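Local coordinates for C2 domain protein (Ramazzottius varieornatus, PDB 7DF2) that binds calcium ions through a C2 domain and is a protein found specifically in tardigrades, at residues Arg42-Val47 with Ala164-Glu169; Leu60-Phe65 with Ala132-Gly137; Ser93-Leu98 with Ala127-Ala132; Asp144-His149 with Ala178-Tyr183. One frame throughout, in Å; residues are numbered along the deposited sequence.

Contact 1: Arg42-Val47 with Ala164-Glu169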
loop_
_atom_site.group_PDB
_atom_site.type_symbol
_atom_site.label_atom_id
_atom_site.label_comp_id
_atom_site.label_asym_id
_atom_site.label_seq_id
_atom_site.Cartn_x
_atom_site.Cartn_y
_atom_site.Cartn_z
ATOM N N ARG A 42 -12.322 -7.469 -7.107
ATOM C CA ARG A 42 -11.512 -6.270 -7.245
ATOM C C ARG A 42 -11.187 -5.776 -5.849
ATOM O O ARG A 42 -12.032 -5.847 -4.955
ATOM C CB ARG A 42 -12.270 -5.195 -8.035
ATOM C CG ARG A 42 -11.536 -3.858 -8.188
ATOM C CD ARG A 42 -12.147 -3.105 -9.379
ATOM N NE ARG A 42 -11.883 -3.818 -10.627
ATOM C CZ ARG A 42 -12.588 -3.670 -11.740
ATOM N NH1 ARG A 42 -12.263 -4.362 -12.827
ATOM N NH2 ARG A 42 -13.612 -2.825 -11.767
ATOM N N ILE A 43 -9.950 -5.326 -5.652
ATOM C CA ILE A 43 -9.499 -4.755 -4.390
ATOM C C ILE A 43 -9.141 -3.301 -4.634
ATOM O O ILE A 43 -8.364 -3.002 -5.545
ATOM C CB ILE A 43 -8.279 -5.506 -3.823
ATOM C CG1 ILE A 43 -8.595 -6.990 -3.654
ATOM C CG2 ILE A 43 -7.819 -4.884 -2.492
ATOM C CD1 ILE A 43 -8.000 -7.836 -4.734
ATOM N N GLU A 44 -9.691 -2.407 -3.816
ATOM C CA GLU A 44 -9.330 -0.993 -3.834
ATOM C C GLU A 44 -8.537 -0.682 -2.581
ATOM O O GLU A 44 -8.908 -1.111 -1.482
ATOM C CB GLU A 44 -10.571 -0.099 -3.918
ATOM C CG GLU A 44 -11.415 -0.372 -5.157
ATOM C CD GLU A 44 -12.607 0.563 -5.260
ATOM O OE1 GLU A 44 -12.807 1.400 -4.346
ATOM O OE2 GLU A 44 -13.353 0.451 -6.248
ATOM N N MET A 45 -7.431 0.038 -2.754
ATOM C CA MET A 45 -6.553 0.428 -1.660
ATOM C C MET A 45 -6.484 1.946 -1.625
ATOM O O MET A 45 -6.023 2.574 -2.585
ATOM C CB MET A 45 -5.165 -0.177 -1.843
ATOM C CG MET A 45 -4.086 0.370 -0.911
ATOM S SD MET A 45 -2.520 -0.432 -1.347
ATOM C CE MET A 45 -1.381 0.490 -0.304
ATOM N N ASN A 46 -6.967 2.529 -0.534
ATOM C CA ASN A 46 -7.003 3.974 -0.344
ATOM C C ASN A 46 -5.900 4.344 0.637
ATOM O O ASN A 46 -5.935 3.928 1.803
ATOM C CB ASN A 46 -8.377 4.388 0.179
ATOM C CG ASN A 46 -8.519 5.879 0.445
ATOM O OD1 ASN A 46 -9.188 6.266 1.411
ATOM N ND2 ASN A 46 -7.982 6.722 -0.440
ATOM N N VAL A 47 -4.913 5.100 0.168
ATOM C CA VAL A 47 -3.849 5.598 1.031
ATOM C C VAL A 47 -4.298 6.957 1.550
ATOM O O VAL A 47 -4.355 7.935 0.801
ATOM C CB VAL A 47 -2.512 5.674 0.290
ATOM C CG1 VAL A 47 -1.438 6.314 1.182
ATOM C CG2 VAL A 47 -2.106 4.268 -0.133
ATOM N N ALA A 164 -20.220 -2.588 -1.637
ATOM C CA ALA A 164 -18.960 -2.806 -0.939
ATOM C C ALA A 164 -18.637 -1.626 -0.030
ATOM O O ALA A 164 -18.675 -0.472 -0.465
ATOM C CB ALA A 164 -17.830 -3.015 -1.946
ATOM N N GLN A 165 -18.293 -1.918 1.226
ATOM C CA GLN A 165 -18.035 -0.897 2.232
ATOM C C GLN A 165 -16.536 -0.748 2.461
ATOM O O GLN A 165 -15.812 -1.741 2.516
ATOM C CB GLN A 165 -18.710 -1.250 3.560
ATOM C CG GLN A 165 -20.236 -1.279 3.520
ATOM C CD GLN A 165 -20.824 0.006 2.985
ATOM O OE1 GLN A 165 -20.639 1.075 3.567
ATOM N NE2 GLN A 165 -21.540 -0.088 1.864
ATOM N N TRP A 166 -16.087 0.494 2.613
ATOM C CA TRP A 166 -14.703 0.751 2.991
ATOM C C TRP A 166 -14.426 0.219 4.391
ATOM O O TRP A 166 -15.261 0.319 5.296
ATOM C CB TRP A 166 -14.402 2.249 2.935
ATOM C CG TRP A 166 -14.229 2.755 1.543
ATOM C CD1 TRP A 166 -15.136 3.469 0.812
ATOM C CD2 TRP A 166 -13.080 2.579 0.699
ATOM N NE1 TRP A 166 -14.626 3.739 -0.441
ATOM C CE2 TRP A 166 -13.368 3.200 -0.536
ATOM C CE3 TRP A 166 -11.849 1.935 0.858
ATOM C CZ2 TRP A 166 -12.460 3.216 -1.596
ATOM C CZ3 TRP A 166 -10.952 1.940 -0.209
ATOM C CH2 TRP A 166 -11.260 2.589 -1.412
ATOM N N SER A 167 -13.243 -0.352 4.567
ATOM C CA SER A 167 -12.787 -0.701 5.892
ATOM C C SER A 167 -12.612 0.572 6.717
ATOM O O SER A 167 -12.545 1.678 6.170
ATOM C CB SER A 167 -11.465 -1.451 5.812
ATOM O OG SER A 167 -10.441 -0.511 5.485
ATOM N N PRO A 168 -12.524 0.451 8.039
ATOM C CA PRO A 168 -12.066 1.591 8.836
ATOM C C PRO A 168 -10.634 1.937 8.459
ATOM O O PRO A 168 -9.913 1.149 7.842
ATOM C CB PRO A 168 -12.160 1.083 10.282
ATOM C CG PRO A 168 -12.093 -0.399 10.158
ATOM C CD PRO A 168 -12.814 -0.725 8.878
ATOM N N GLU A 169 -10.238 3.160 8.791
ATOM C CA GLU A 169 -8.841 3.522 8.617
ATOM C C GLU A 169 -7.979 2.564 9.426
ATOM O O GLU A 169 -8.307 2.210 10.564
ATOM C CB GLU A 169 -8.600 4.981 9.027
ATOM C CG GLU A 169 -9.267 5.994 8.079
ATOM C CD GLU A 169 -8.786 7.423 8.288
ATOM O OE1 GLU A 169 -7.889 7.627 9.121
ATOM O OE2 GLU A 169 -9.308 8.340 7.614
#

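Contact 2: Leu60-Phe65 with Ala132-Gly137. With CA (calcium ion), chain D; CA (calcium ion), chain C; CA (calcium ion), chain E.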
loop_
_atom_site.group_PDB
_atom_site.type_symbol
_atom_site.label_atom_id
_atom_site.label_comp_id
_atom_site.label_asym_id
_atom_site.label_seq_id
_atom_site.Cartn_x
_atom_site.Cartn_y
_atom_site.Cartn_z
ATOM N N LEU A 60 16.886 9.747 12.430
ATOM C CA LEU A 60 17.363 11.074 12.076
ATOM C C LEU A 60 16.270 11.835 11.332
ATOM O O LEU A 60 15.375 11.232 10.732
ATOM C CB LEU A 60 18.602 10.985 11.192
ATOM C CG LEU A 60 19.902 10.466 11.803
ATOM C CD1 LEU A 60 20.965 10.355 10.699
ATOM C CD2 LEU A 60 20.370 11.378 12.918
ATOM N N PRO A 61 16.314 13.166 11.349
ATOM C CA PRO A 61 15.402 13.913 10.477
ATOM C C PRO A 61 15.717 13.600 9.024
ATOM O O PRO A 61 16.859 13.283 8.675
ATOM C CB PRO A 61 15.693 15.380 10.818
ATOM C CG PRO A 61 17.083 15.375 11.362
ATOM C CD PRO A 61 17.239 14.055 12.082
ATOM N N CYS A 62 14.684 13.669 8.176
ATOM C CA CYS A 62 14.899 13.457 6.744
ATOM C C CYS A 62 16.023 14.334 6.224
ATOM O O CYS A 62 16.985 13.842 5.627
ATOM C CB CYS A 62 13.629 13.769 5.956
ATOM S SG CYS A 62 12.307 12.611 6.204
ATOM N N ASP A 63 15.913 15.641 6.462
ATOM C CA ASP A 63 16.916 16.627 6.082
ATOM C C ASP A 63 17.246 17.464 7.306
ATOM O O ASP A 63 16.443 17.569 8.232
ATOM C CB ASP A 63 16.403 17.541 4.959
ATOM C CG ASP A 63 16.130 16.784 3.669
ATOM O OD1 ASP A 63 16.829 15.777 3.412
ATOM O OD2 ASP A 63 15.222 17.198 2.912
ATOM N N ILE A 64 18.422 18.095 7.299
ATOM C CA ILE A 64 18.836 18.814 8.502
ATOM C C ILE A 64 18.141 20.170 8.620
ATOM O O ILE A 64 17.692 20.551 9.709
ATOM C CB ILE A 64 20.359 18.962 8.538
ATOM C CG1 ILE A 64 20.994 17.572 8.675
ATOM C CG2 ILE A 64 20.740 19.858 9.719
ATOM C CD1 ILE A 64 22.486 17.583 8.647
ATOM N N PHE A 65 18.013 20.902 7.514
ATOM C CA PHE A 65 17.542 22.283 7.559
ATOM C C PHE A 65 16.183 22.499 6.917
ATOM O O PHE A 65 15.711 23.640 6.884
ATOM C CB PHE A 65 18.566 23.202 6.892
ATOM C CG PHE A 65 19.888 23.216 7.598
ATOM C CD1 PHE A 65 19.986 23.712 8.888
ATOM C CD2 PHE A 65 21.021 22.704 6.988
ATOM C CE1 PHE A 65 21.200 23.711 9.560
ATOM C CE2 PHE A 65 22.238 22.704 7.649
ATOM C CZ PHE A 65 22.326 23.203 8.940
ATOM N N ALA A 132 7.862 4.756 1.307
ATOM C CA ALA A 132 8.087 6.191 1.339
ATOM C C ALA A 132 9.579 6.457 1.448
ATOM O O ALA A 132 10.255 5.867 2.293
ATOM C CB ALA A 132 7.346 6.843 2.514
ATOM N N ILE A 133 10.091 7.341 0.594
ATOM C CA ILE A 133 11.480 7.784 0.692
ATOM C C ILE A 133 11.483 9.302 0.668
ATOM O O ILE A 133 10.561 9.948 0.166
ATOM C CB ILE A 133 12.400 7.232 -0.430
ATOM C CG1 ILE A 133 11.948 7.731 -1.800
ATOM C CG2 ILE A 133 12.393 5.717 -0.440
ATOM C CD1 ILE A 133 12.780 8.865 -2.358
ATOM N N ASP A 134 12.533 9.867 1.250
ATOM C CA ASP A 134 12.821 11.290 1.141
ATOM C C ASP A 134 13.793 11.469 -0.018
ATOM O O ASP A 134 14.857 10.843 -0.040
ATOM C CB ASP A 134 13.427 11.809 2.448
ATOM C CG ASP A 134 14.166 13.124 2.266
ATOM O OD1 ASP A 134 13.547 14.072 1.766
ATOM O OD2 ASP A 134 15.364 13.214 2.614
ATOM N N LYS A 135 13.424 12.299 -0.990
ATOM C CA LYS A 135 14.326 12.555 -2.103
ATOM C C LYS A 135 15.481 13.435 -1.646
ATOM O O LYS A 135 15.271 14.468 -1.000
ATOM C CB LYS A 135 13.580 13.228 -3.253
ATOM C CG LYS A 135 12.552 12.344 -3.920
ATOM C CD LYS A 135 11.885 13.079 -5.071
ATOM C CE LYS A 135 11.177 14.330 -4.577
ATOM N NZ LYS A 135 9.996 13.988 -3.740
ATOM N N ASP A 136 16.696 13.021 -1.982
ATOM C CA ASP A 136 17.911 13.803 -1.765
ATOM C C ASP A 136 18.579 13.952 -3.129
ATOM O O ASP A 136 19.605 13.319 -3.404
ATOM C CB ASP A 136 18.863 13.115 -0.751
ATOM C CG ASP A 136 18.398 13.250 0.688
ATOM O OD1 ASP A 136 17.623 14.173 0.988
ATOM O OD2 ASP A 136 18.841 12.431 1.529
ATOM N N GLY A 137 17.965 14.751 -3.994
ATOM C CA GLY A 137 18.412 14.842 -5.373
ATOM C C GLY A 137 18.340 13.496 -6.059
ATOM O O GLY A 137 17.278 12.871 -6.142
HETATM CA CA CA D . 15.480 15.452 1.136
HETATM CA CA CA C . 17.545 13.474 3.408
HETATM CA CA CA E . 13.704 18.861 2.147
HETATM O O HOH W 1 19.757 13.986 4.178
HETATM O O HOH W 2 16.890 17.134 0.129
HETATM O O HOH W 3 14.698 19.971 0.202
#

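Contact 3: Ser93-Leu98 with Ala127-Ala132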
loop_
_atom_site.group_PDB
_atom_site.type_symbol
_atom_site.label_atom_id
_atom_site.label_comp_id
_atom_site.label_asym_id
_atom_site.label_seq_id
_atom_site.Cartn_x
_atom_site.Cartn_y
_atom_site.Cartn_z
ATOM N N SER A 93 9.872 -0.511 -8.991
ATOM C CA SER A 93 9.488 0.113 -10.255
ATOM C C SER A 93 8.068 -0.243 -10.688
ATOM O O SER A 93 7.512 0.435 -11.557
ATOM C CB SER A 93 10.464 -0.298 -11.356
ATOM O OG SER A 93 10.481 -1.707 -11.492
ATOM N N ASN A 94 7.470 -1.288 -10.125
ATOM C CA ASN A 94 6.106 -1.660 -10.475
ATOM C C ASN A 94 5.060 -1.032 -9.563
ATOM O O ASN A 94 3.861 -1.167 -9.837
ATOM C CB ASN A 94 5.953 -3.182 -10.459
ATOM C CG ASN A 94 6.885 -3.862 -11.449
ATOM O OD1 ASN A 94 7.366 -4.972 -11.214
ATOM N ND2 ASN A 94 7.166 -3.183 -12.555
ATOM N N TYR A 95 5.476 -0.366 -8.489
ATOM C CA TYR A 95 4.515 0.334 -7.649
ATOM C C TYR A 95 3.938 1.536 -8.394
ATOM O O TYR A 95 4.503 2.027 -9.377
ATOM C CB TYR A 95 5.168 0.827 -6.353
ATOM C CG TYR A 95 5.507 -0.207 -5.303
ATOM C CD1 TYR A 95 6.224 -1.364 -5.612
ATOM C CD2 TYR A 95 5.147 0.008 -3.972
ATOM C CE1 TYR A 95 6.561 -2.293 -4.613
ATOM C CE2 TYR A 95 5.479 -0.904 -2.979
ATOM C CZ TYR A 95 6.185 -2.047 -3.303
ATOM O OH TYR A 95 6.485 -2.936 -2.298
ATOM N N ILE A 96 2.814 2.037 -7.893
ATOM C CA ILE A 96 2.179 3.243 -8.423
ATOM C C ILE A 96 2.610 4.437 -7.579
ATOM O O ILE A 96 2.460 4.414 -6.350
ATOM C CB ILE A 96 0.647 3.104 -8.410
ATOM C CG1 ILE A 96 0.209 1.796 -9.081
ATOM C CG2 ILE A 96 -0.015 4.355 -9.014
ATOM C CD1 ILE A 96 0.689 1.649 -10.489
ATOM N N THR A 97 3.108 5.497 -8.223
ATOM C CA THR A 97 3.494 6.705 -7.492
ATOM C C THR A 97 2.246 7.508 -7.125
ATOM O O THR A 97 1.460 7.883 -8.002
ATOM C CB THR A 97 4.460 7.564 -8.308
ATOM O OG1 THR A 97 5.622 6.802 -8.639
ATOM C CG2 THR A 97 4.919 8.777 -7.510
ATOM N N LEU A 98 2.066 7.767 -5.830
ATOM C CA LEU A 98 0.949 8.553 -5.328
ATOM C C LEU A 98 1.323 9.988 -4.994
ATOM O O LEU A 98 0.513 10.898 -5.209
ATOM C CB LEU A 98 0.360 7.902 -4.076
ATOM C CG LEU A 98 0.005 6.424 -4.185
ATOM C CD1 LEU A 98 -0.599 5.936 -2.878
ATOM C CD2 LEU A 98 -0.946 6.178 -5.336
ATOM N N ALA A 127 -1.390 -8.299 0.502
ATOM C CA ALA A 127 -0.546 -7.332 1.196
ATOM C C ALA A 127 -0.684 -5.968 0.535
ATOM O O ALA A 127 -0.306 -5.797 -0.628
ATOM C CB ALA A 127 0.909 -7.782 1.188
ATOM N N MET A 128 -1.228 -5.007 1.271
ATOM C CA MET A 128 -1.138 -3.611 0.860
ATOM C C MET A 128 0.275 -3.135 1.181
ATOM O O MET A 128 0.705 -3.223 2.337
ATOM C CB MET A 128 -2.183 -2.774 1.592
ATOM C CG MET A 128 -3.608 -3.134 1.197
ATOM S SD MET A 128 -4.815 -2.073 2.009
ATOM C CE MET A 128 -4.883 -2.751 3.659
ATOM N N ARG A 129 1.012 -2.692 0.161
ATOM C CA ARG A 129 2.415 -2.309 0.311
ATOM C C ARG A 129 2.556 -0.825 0.009
ATOM O O ARG A 129 2.031 -0.343 -0.998
ATOM C CB ARG A 129 3.327 -3.120 -0.621
ATOM C CG ARG A 129 3.417 -4.600 -0.281
ATOM C CD ARG A 129 4.520 -5.257 -1.105
ATOM N NE ARG A 129 4.618 -6.682 -0.815
ATOM C CZ ARG A 129 5.399 -7.203 0.126
ATOM N NH1 ARG A 129 6.164 -6.418 0.882
ATOM N NH2 ARG A 129 5.417 -8.515 0.310
ATOM N N VAL A 130 3.276 -0.103 0.870
ATOM C CA VAL A 130 3.601 1.299 0.636
ATOM C C VAL A 130 5.077 1.492 0.939
ATOM O O VAL A 130 5.595 0.947 1.922
ATOM C CB VAL A 130 2.759 2.260 1.509
ATOM C CG1 VAL A 130 3.214 3.712 1.325
ATOM C CG2 VAL A 130 1.272 2.139 1.182
ATOM N N ARG A 131 5.757 2.248 0.091
ATOM C CA ARG A 131 7.130 2.646 0.378
ATOM C C ARG A 131 7.240 4.160 0.297
ATOM O O ARG A 131 6.766 4.781 -0.664
ATOM C CB ARG A 131 8.122 1.982 -0.582
ATOM C CG ARG A 131 9.572 2.507 -0.426
ATOM C CD ARG A 131 10.512 1.682 -1.313
ATOM N NE ARG A 131 11.888 2.160 -1.286
ATOM C CZ ARG A 131 12.791 1.782 -0.386
ATOM N NH1 ARG A 131 12.465 0.922 0.565
ATOM N NH2 ARG A 131 14.026 2.261 -0.441
ATOM N N ALA A 132 7.862 4.756 1.307
ATOM C CA ALA A 132 8.087 6.191 1.339
ATOM C C ALA A 132 9.579 6.457 1.448
ATOM O O ALA A 132 10.255 5.867 2.293
ATOM C CB ALA A 132 7.346 6.843 2.514
#

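Contact 4: Asp144-His149 with Ala178-Tyr183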
loop_
_atom_site.group_PDB
_atom_site.type_symbol
_atom_site.label_atom_id
_atom_site.label_comp_id
_atom_site.label_asym_id
_atom_site.label_seq_id
_atom_site.Cartn_x
_atom_site.Cartn_y
_atom_site.Cartn_z
ATOM N N ASP A 144 10.260 4.673 5.186
ATOM C CA ASP A 144 9.941 3.321 5.632
ATOM C C ASP A 144 9.215 2.564 4.533
ATOM O O ASP A 144 8.753 3.139 3.540
ATOM C CB ASP A 144 9.096 3.304 6.911
ATOM C CG ASP A 144 9.620 2.290 7.933
ATOM O OD1 ASP A 144 10.103 1.231 7.488
ATOM O OD2 ASP A 144 9.567 2.555 9.162
ATOM N N ASN A 145 9.148 1.245 4.733
ATOM C CA ASN A 145 8.219 0.360 4.042
ATOM C C ASN A 145 7.088 0.014 5.007
ATOM O O ASN A 145 7.309 -0.149 6.211
ATOM C CB ASN A 145 8.908 -0.927 3.571
ATOM C CG ASN A 145 9.996 -0.683 2.534
ATOM O OD1 ASN A 145 9.910 0.235 1.725
ATOM N ND2 ASN A 145 11.020 -1.531 2.544
ATOM N N TYR A 146 5.873 -0.108 4.477
ATOM C CA TYR A 146 4.688 -0.379 5.281
ATOM C C TYR A 146 3.923 -1.514 4.621
ATOM O O TYR A 146 3.706 -1.477 3.410
ATOM C CB TYR A 146 3.789 0.873 5.383
ATOM C CG TYR A 146 4.514 2.133 5.782
ATOM C CD1 TYR A 146 5.217 2.887 4.839
ATOM C CD2 TYR A 146 4.479 2.592 7.093
ATOM C CE1 TYR A 146 5.887 4.039 5.200
ATOM C CE2 TYR A 146 5.149 3.753 7.470
ATOM C CZ TYR A 146 5.853 4.470 6.525
ATOM O OH TYR A 146 6.525 5.622 6.896
ATOM N N LYS A 147 3.533 -2.524 5.398
ATOM C CA LYS A 147 2.762 -3.644 4.859
ATOM C C LYS A 147 1.629 -3.986 5.809
ATOM O O LYS A 147 1.847 -4.163 7.011
ATOM C CB LYS A 147 3.643 -4.880 4.629
ATOM C CG LYS A 147 2.892 -6.087 4.069
ATOM C CD LYS A 147 3.852 -7.195 3.648
ATOM C CE LYS A 147 4.316 -8.012 4.852
ATOM N NZ LYS A 147 5.287 -9.073 4.454
ATOM N N CYS A 148 0.432 -4.098 5.242
ATOM C CA CYS A 148 -0.814 -4.366 5.941
ATOM C C CYS A 148 -1.530 -5.465 5.170
ATOM O O CYS A 148 -1.617 -5.391 3.940
ATOM C CB CYS A 148 -1.662 -3.094 5.990
ATOM S SG CYS A 148 -3.234 -3.219 6.781
ATOM N N HIS A 149 -2.029 -6.487 5.865
ATOM C CA HIS A 149 -2.671 -7.597 5.177
ATOM C C HIS A 149 -4.189 -7.492 5.159
ATOM O O HIS A 149 -4.818 -7.137 6.156
ATOM C CB HIS A 149 -2.273 -8.916 5.838
ATOM C CG HIS A 149 -0.822 -9.242 5.692
ATOM N ND1 HIS A 149 -0.210 -9.343 4.462
ATOM C CD2 HIS A 149 0.134 -9.490 6.615
ATOM C CE1 HIS A 149 1.066 -9.641 4.635
ATOM N NE2 HIS A 149 1.299 -9.737 5.932
ATOM N N ALA A 178 8.166 1.621 13.876
ATOM C CA ALA A 178 6.741 1.357 14.045
ATOM C C ALA A 178 5.947 2.606 14.404
ATOM O O ALA A 178 4.730 2.621 14.198
ATOM C CB ALA A 178 6.524 0.279 15.109
ATOM N N SER A 179 6.592 3.659 14.928
ATOM C CA SER A 179 5.845 4.872 15.246
ATOM C C SER A 179 5.510 5.698 14.010
ATOM O O SER A 179 4.665 6.595 14.100
ATOM C CB SER A 179 6.605 5.748 16.246
ATOM O OG SER A 179 7.804 6.233 15.681
ATOM N N SER A 180 6.157 5.423 12.879
ATOM C CA SER A 180 5.732 5.979 11.602
ATOM C C SER A 180 4.577 5.137 11.068
ATOM O O SER A 180 4.669 3.907 11.029
ATOM C CB SER A 180 6.905 5.990 10.616
ATOM O OG SER A 180 6.520 6.560 9.380
ATOM N N LYS A 181 3.492 5.797 10.657
ATOM C CA LYS A 181 2.282 5.102 10.240
ATOM C C LYS A 181 1.804 5.628 8.899
ATOM O O LYS A 181 1.822 6.836 8.659
ATOM C CB LYS A 181 1.146 5.272 11.255
ATOM C CG LYS A 181 1.561 5.029 12.701
ATOM C CD LYS A 181 1.602 3.565 13.060
ATOM C CE LYS A 181 1.627 3.434 14.587
ATOM N NZ LYS A 181 2.356 2.232 15.074
ATOM N N VAL A 182 1.380 4.717 8.027
ATOM C CA VAL A 182 0.563 5.062 6.874
ATOM C C VAL A 182 -0.850 4.597 7.193
ATOM O O VAL A 182 -1.048 3.490 7.706
ATOM C CB VAL A 182 1.078 4.454 5.555
ATOM C CG1 VAL A 182 0.978 2.946 5.541
ATOM C CG2 VAL A 182 0.266 5.034 4.382
ATOM N N TYR A 183 -1.822 5.462 6.956
ATOM C CA TYR A 183 -3.205 5.143 7.256
ATOM C C TYR A 183 -3.864 4.672 5.976
ATOM O O TYR A 183 -3.811 5.372 4.958
ATOM C CB TYR A 183 -3.930 6.345 7.848
ATOM C CG TYR A 183 -3.376 6.673 9.217
ATOM C CD1 TYR A 183 -2.208 7.402 9.345
ATOM C CD2 TYR A 183 -3.993 6.199 10.369
ATOM C CE1 TYR A 183 -1.658 7.676 10.611
ATOM C CE2 TYR A 183 -3.466 6.476 11.631
ATOM C CZ TYR A 183 -2.299 7.217 11.737
ATOM O OH TYR A 183 -1.760 7.504 12.974
#

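Contact 1: Arg42-Val47 with Ala164-Glu169
Glu44 and Trp166 mark the closest approach of the two backbones, with CA atoms 8.9 Å apart. Strand residues Arg42-Val47 therefore never pair with the irregular loop Ala164-Glu169, and the indole spans the gap between them. With chi1 at -76°, Trp166 CG lies beside its own backbone N, and the six-membered ring reaches out to the strand, its far carbons doing the touching. Trp166 CZ2 meets Glu44 OE1 at 3.3 Å, and Trp166 CH2 lies 3.7 Å from Glu44 CB. One carbon further round, Trp166 CZ3 sits 3.6 Å from Asn46 CB, leaving the amide of Asn46 to turn elsewhere. The Glu44 and Trp166 side chains cross at about a right angle, and the carboxylate plane is inclined 52° to the indole. This is how a loop is laid over the outer surface of a beta-sandwich sheet: strand 41-51 runs between strands 107-119 and 181-190, and Glu44 and Asn46 face the loop while Met45 points into the core. Both polar ends are secured within that sheet. Glu44 forms a salt bridge with Arg187 and a hydrogen bond with Tyr189; Asn46 is held by Asp111 and Arg185, and Arg185 also makes a cation-pi contact with Trp166. Were Trp166 replaced by an alanine, the CB atoms of Glu44 and Asn46 would probably lose their cover and Arg185 its aromatic partner. Further along the loop, Ser167 OG bonds to Pro168 O at 2.9 Å, and Glu169, beside the bound glucose, pairs with Arg49.

Contact 2: Leu60-Phe65 with Ala132-Gly137
Asp63 from the loop Leu60-Phe65 and Asp134 and Asp136 from the end of strand 121-136 meet through calcium. Shared carboxylate oxygens bind the metals. Asp63 OD1, Asp134 OD2 and Asp136 OD1 each bridge the calcium ions of chains C and D; Asp63 OD1 comes to 3.1 Å from Asp134 OD2 and 3.0 Å from Asp136 OD1. Such crowding is tolerable because two cations lie between the oxygens, and without the metals these groups would probably repel one another. Both oxygens of Asp63 and both of Asp134 grip the calcium of chain D, whereas Asp136 grips that of chain C with its two. Asp63 OD2 goes on to the calcium of chain E at 2.4 Å, making this one carboxylate a ligand of all three ions. A chi1 of 161° sets Asp134 CG opposite the backbone N, where both oxygens can reach the calcium of chain D. Backbone carbonyls form a second class of ligand: Cys62 O binds the calcium of chain C at 2.3 Å, and Lys135 O binds that of chain D at 2.4 Å. One water in each coordination sphere adds a further ligand. Van der Waals contact is slight by comparison, with Cys62 CB 3.8 Å from Asp134 CG, while the sulfur of Cys62 is tied by a disulfide to Cys68. Asp69 and Asp141 complete the spheres of the calcium ions of chains D and C, and Asp66, Lys67, Asp69 and Asn103 serve that of chain E. Aspartate-rich loops gathering several calcium ions at one end of a beta sandwich are the hallmark of calcium-binding C2 domains.

Contact 3: Ser93-Leu98 with Ala127-Ala132
Tyr95 and Arg129 meet on one surface of the C2-sandwich sheet that holds strands 70-77, 96-100 and 121-136, where the residue just ahead of strand 96-100 reaches past strand 70-77 to strand 121-136. The nearest CA atoms, those of Tyr95 and Val130, are 8.4 Å apart, a separation filled by the phenol ring. Its hydroxyl lies against the aliphatic part of the arginine: Tyr95 OH is 3.3 Å from Arg129 CD and 3.6 Å from Arg129 CB, while Tyr95 CE2 approaches the same CB at 3.9 Å. The ring is inclined 60° to the guanidinium. Arg129 keeps its chain extended from CG to NE (chi3 -179°), which takes the charged group beyond the phenol to a salt bridge with Asp77, the carbonyls of Lys80 and Asn83, and a cation-pi contact with Phe85. Farther off, Tyr95 CE2 comes to 4.4 Å from Arg131 N. A serine in place of Tyr95 would probably open a gap beside CB and CD of Arg129, removing the ring that lies against them. With the guanidinium probably balanced by Asp77, what the tyrosine contributes is van der Waals contact along the buried aliphatic stem, which should favour the straight path to Asp77.

Contact 4: Asp144-His149 with Ala178-Tyr183
Tyr146 and Val182 bring the two backbones closest, their CA atoms 7.0 Å apart, too far for strand pairing but well placed for side chains to mesh between sheets. Tyr146 carries most of the contact along its length. At the root of the side chain, Tyr146 CB packs 3.5 Å from Val182 CG1, and the same methyl also touches Tyr146 CG. That methyl takes the crowded position between backbone N and carbonyl carbon (chi1 66°), which brings it up against the tyrosine. Val182 CB stands over one face of the Tyr146 ring, 4.1 Å above the plane and offset toward the rim. Ser180 works on another part of the ring: its carbonyl oxygen, Ser180 O, lies at the edge, near the ring plane, 3.6 Å from Tyr146 CE2. The hydroxyls finish the contact with a hydrogen bond of 2.7 Å between Tyr146 OH and Ser180 OG. Ser180 OG also bonds to the carbonyl of Asp51, so the phenol oxygen, at the end of a buried ring, is linked through the serine to the main chain at the end of strand 41-51. At the start of Asp144-His149, Asp144 OD1 accepts from Asn145 N, while the Asp144 carboxylate also takes the backbone amides of Asp176 and Arg177. The arrangement joins the two sheets of the beta sandwich: strand 139-150 sits beside strand 121-136 in one, strand 181-190 lies between strands 41-51 and 170-173 in the other, and Leu50 extends the packing around both Tyr146 and Val182.

In the fold
Contacts 1 and 2 lie on opposite sides of the chain's centre, with their own centres about 30 Å apart, one near the bound glucose and the other holding the calcium ions. Contacts 3 and 4 occupy the ground between, their centres about 12 Å from each other. The core knits them together: Met45 CE of contact 1 packs 3.5 Å from Val130 CG2 of contact 3, and Val47 CG1 lies 3.8 Å from Val182 CG2 of contact 4. Strand 121-136 serves contacts 2 and 3, which share Ala132, and its pairing with strand 139-150 brings in contact 4. Thus one strand runs from the buried centre to the calcium site.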